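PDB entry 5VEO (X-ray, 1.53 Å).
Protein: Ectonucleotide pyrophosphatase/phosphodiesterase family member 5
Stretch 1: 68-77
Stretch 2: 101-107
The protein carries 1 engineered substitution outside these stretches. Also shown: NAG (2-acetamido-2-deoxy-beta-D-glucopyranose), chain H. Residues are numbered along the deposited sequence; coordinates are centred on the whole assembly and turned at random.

Stretch 1 68-77: GLFAENHGIV
Stretch 2 101-107: KFWEEAT

Residues 68-77 and 101-107 belong to one chain and bury 357 Å² between them, both sides summed. No direct hydrogen bond crosses the contact. Packing and one bridging water join the two stretches. The register is set by H74 nearest A106 (CA to CA 4.9 Å) and I76 nearest W103 (CA to CA 6.7 Å), so the two stretches run in opposing order. L69, H74, I76, F102, W103 and A106 are all buried.

G68 leaves the preceding helix with phi/psi 73/14, a positive phi that favours glycine. L69 is extended (-110/149). Its CB points toward stretch 2, and with chi1 m and chi2 t, L69 CD1 lies 3.8 Å from A106 CB. Its other methyl, L69 CD2, is 3.8 Å from O5 of the NAG.

F70 (-69/160, chi1 m) is the N-cap residue of the helix 71-74 and does not touch stretch 2. F70 O accepts from N73 N and H74 N, both at 3.0 Å. A71 begins the helix (-64/-34) and E72 continues it (-64/-23). E72 has chi1 p and its CB points away. The CA-to-CB bond of N73 (-90/-44, chi1 m) points sideways.

H74 (-85/-12) has chi1 p and chi2 52°. Its CA-to-CB bond points away overall, yet H74 CB still touches A106 CB at 3.7 Å. The A106 methyl packs against both L69 CD1 and H74 CB. H74 ND1 accepts from I76 N, two residues on, at 3.1 Å.

Water 1 links the backbones. It donates to H74 O and to F102 O, each 2.7 Å from the water O, and its O accepts from E105 N at 2.9 Å. It satisfies polar groups that do not pair directly.

G75 follows the helix and leaves helical phi/psi at 88/-6; G75 N donates to A71 O at 2.9 Å. Glycine suits both the positive phi and the crowding: G75 CA is 3.3 Å from E105 OE2, and an ideal CB on G75 would lie 2.4 Å from E105 OE2, a clash. E105 (-76/-8) points its CB toward stretch 1 with chi1 m and chi2 t.

I76 (-93/82, chi1 m, chi2 m) has the largest covered area, 72 Å². It starts sideways, but its end reaches stretch 2. I76 CD1 is 3.1 Å from F102 O and 4.3 Å from F102 CB. I76 CD1 sits over one face of W103, 3.9 Å from the six-membered ring centroid and 13° off the normal, a CH-pi contact that suits its apolar end. F102 is at -70/-18 with chi1 m. W103 (-104/-17) has chi1 m and chi2 85°; its CB points away, yet the indole comes nearer.

In stretch 2, a type I turn from W103 through E104 (-89/9) to A106 (-141/177) brings E105 and A106 toward stretch 1; its A106 N to W103 O bond is weak (3.5 Å).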

# COMPACT_ATOMS: atom_id res chain seq x y z
N GLY A 68 3.36 8.61 -7.28
CA GLY A 68 4.03 9.66 -6.54
C GLY A 68 3.10 10.66 -5.91
O GLY A 68 3.56 11.72 -5.46
N LEU A 69 1.80 10.35 -5.84
CA LEU A 69 0.78 11.27 -5.38
C LEU A 69 0.21 10.86 -4.03
O LEU A 69 0.10 9.68 -3.71
CB LEU A 69 -0.36 11.35 -6.38
CG LEU A 69 -0.03 12.01 -7.73
CD1 LEU A 69 -1.14 11.73 -8.73
CD2 LEU A 69 0.18 13.49 -7.54
N PHE A 70 -0.20 11.86 -3.26
CA PHE A 70 -1.04 11.63 -2.10
C PHE A 70 -2.42 11.17 -2.53
O PHE A 70 -2.84 11.36 -3.68
CB PHE A 70 -1.15 12.90 -1.26
CG PHE A 70 0.13 13.29 -0.61
CD1 PHE A 70 0.69 12.48 0.36
CD2 PHE A 70 0.78 14.45 -0.96
CE1 PHE A 70 1.87 12.83 0.98
CE2 PHE A 70 1.97 14.82 -0.34
CZ PHE A 70 2.52 14.00 0.62
N ALA A 71 -3.14 10.54 -1.59
CA ALA A 71 -4.42 9.91 -1.92
C ALA A 71 -5.48 10.92 -2.37
O ALA A 71 -6.30 10.60 -3.23
CB ALA A 71 -4.94 9.09 -0.73
N GLU A 72 -5.49 12.14 -1.81
CA GLU A 72 -6.49 13.09 -2.26
C GLU A 72 -6.31 13.45 -3.73
O GLU A 72 -7.28 13.87 -4.37
CB GLU A 72 -6.48 14.35 -1.39
CG GLU A 72 -5.26 15.26 -1.58
CD GLU A 72 -5.20 16.41 -0.59
OE1 GLU A 72 -4.20 17.17 -0.64
OE2 GLU A 72 -6.13 16.57 0.23
N ASN A 73 -5.09 13.29 -4.26
CA ASN A 73 -4.80 13.57 -5.66
C ASN A 73 -5.00 12.36 -6.56
O ASN A 73 -5.56 12.51 -7.65
CB ASN A 73 -3.37 14.08 -5.80
CG ASN A 73 -3.12 15.30 -4.93
OD1 ASN A 73 -2.34 15.26 -3.99
ND2 ASN A 73 -3.82 16.37 -5.22
N HIS A 74 -4.55 11.16 -6.18
CA HIS A 74 -4.74 10.06 -7.12
C HIS A 74 -6.12 9.41 -7.01
O HIS A 74 -6.49 8.67 -7.92
CB HIS A 74 -3.62 9.02 -7.03
CG HIS A 74 -3.50 8.31 -5.72
ND1 HIS A 74 -4.56 7.67 -5.10
CD2 HIS A 74 -2.41 8.06 -4.95
CE1 HIS A 74 -4.12 7.07 -4.01
NE2 HIS A 74 -2.82 7.30 -3.89
N GLY A 75 -6.88 9.70 -5.96
CA GLY A 75 -8.29 9.34 -5.88
C GLY A 75 -8.60 7.97 -5.33
O GLY A 75 -9.78 7.66 -5.12
N ILE A 76 -7.59 7.14 -5.07
CA ILE A 76 -7.82 5.83 -4.42
C ILE A 76 -7.61 6.09 -2.93
O ILE A 76 -6.53 5.90 -2.37
CB ILE A 76 -6.89 4.74 -4.98
CG1 ILE A 76 -7.10 4.53 -6.48
CG2 ILE A 76 -7.11 3.43 -4.23
CD1 ILE A 76 -8.44 3.93 -6.86
N VAL A 77 -8.67 6.60 -2.29
CA VAL A 77 -8.54 7.09 -0.92
C VAL A 77 -8.72 5.99 0.13
O VAL A 77 -8.36 6.21 1.29
CB VAL A 77 -9.50 8.26 -0.62
CG1 VAL A 77 -9.33 9.37 -1.66
CG2 VAL A 77 -10.95 7.82 -0.58
N LYS A 101 -13.14 4.44 -13.67
CA LYS A 101 -13.25 5.82 -13.21
C LYS A 101 -12.70 6.02 -11.80
O LYS A 101 -12.32 7.14 -11.45
CB LYS A 101 -14.70 6.27 -13.29
CG LYS A 101 -15.20 6.47 -14.73
CD LYS A 101 -15.80 7.86 -14.91
CE LYS A 101 -15.87 8.31 -16.38
NZ LYS A 101 -15.00 9.51 -16.62
N PHE A 102 -12.62 4.97 -10.99
CA PHE A 102 -12.02 5.13 -9.68
C PHE A 102 -10.52 5.36 -9.74
O PHE A 102 -9.95 5.84 -8.77
CB PHE A 102 -12.33 3.93 -8.79
CG PHE A 102 -13.65 4.06 -8.09
CD1 PHE A 102 -13.77 4.87 -6.98
CD2 PHE A 102 -14.77 3.43 -8.59
CE1 PHE A 102 -14.99 5.02 -6.34
CE2 PHE A 102 -16.00 3.58 -7.97
CZ PHE A 102 -16.11 4.38 -6.86
N TRP A 103 -9.88 5.02 -10.86
CA TRP A 103 -8.43 5.06 -11.03
C TRP A 103 -7.94 6.24 -11.86
O TRP A 103 -6.74 6.55 -11.84
CB TRP A 103 -7.97 3.76 -11.71
CG TRP A 103 -8.30 2.55 -10.90
CD1 TRP A 103 -9.48 1.86 -10.89
CD2 TRP A 103 -7.45 1.91 -9.96
NE1 TRP A 103 -9.41 0.82 -9.99
CE2 TRP A 103 -8.17 0.83 -9.40
CE3 TRP A 103 -6.14 2.14 -9.52
CZ2 TRP A 103 -7.62 -0.02 -8.45
CZ3 TRP A 103 -5.60 1.30 -8.58
CH2 TRP A 103 -6.33 0.24 -8.05
N GLU A 104 -8.82 6.88 -12.62
CA GLU A 104 -8.39 7.75 -13.70
C GLU A 104 -8.14 9.19 -13.27
O GLU A 104 -7.89 10.05 -14.14
CB GLU A 104 -9.41 7.65 -14.83
CG GLU A 104 -9.25 6.31 -15.54
CD GLU A 104 -10.29 6.01 -16.58
OE1 GLU A 104 -11.43 6.54 -16.51
OE2 GLU A 104 -9.96 5.24 -17.49
N GLU A 105 -8.14 9.50 -11.97
CA GLU A 105 -7.65 10.81 -11.55
C GLU A 105 -6.13 10.88 -11.60
O GLU A 105 -5.57 11.97 -11.43
CB GLU A 105 -8.18 11.15 -10.16
CG GLU A 105 -9.70 11.12 -10.17
CD GLU A 105 -10.38 11.41 -8.86
OE1 GLU A 105 -11.63 11.46 -8.88
OE2 GLU A 105 -9.70 11.60 -7.84
N ALA A 106 -5.45 9.76 -11.84
CA ALA A 106 -4.01 9.72 -11.98
C ALA A 106 -3.67 8.74 -13.09
O ALA A 106 -4.55 8.09 -13.67
CB ALA A 106 -3.32 9.32 -10.68
N THR A 107 -2.38 8.64 -13.38
CA THR A 107 -1.85 7.72 -14.40
C THR A 107 -0.71 6.92 -13.79
O THR A 107 0.34 7.51 -13.47
CB THR A 107 -1.38 8.49 -15.62
OG1 THR A 107 -2.50 9.16 -16.22
CG2 THR A 107 -0.74 7.55 -16.64
C1 NAG H . 0.65 16.97 -4.93
C2 NAG H . 0.34 18.34 -4.38
C3 NAG H . -0.87 18.92 -5.10
C4 NAG H . -0.68 18.86 -6.62
C5 NAG H . -0.25 17.47 -7.07
C6 NAG H . 0.15 17.42 -8.52
C7 NAG H . 0.88 18.91 -2.06
C8 NAG H . 0.44 18.82 -0.63
N2 NAG H . 0.09 18.30 -2.95
O3 NAG H . -1.03 20.26 -4.69
O4 NAG H . -1.92 19.18 -7.24
O5 NAG H . 0.91 17.06 -6.32
O6 NAG H . 1.02 18.49 -8.85
O7 NAG H . 1.89 19.52 -2.39
O HOH W 1 -8.61 8.04 -9.48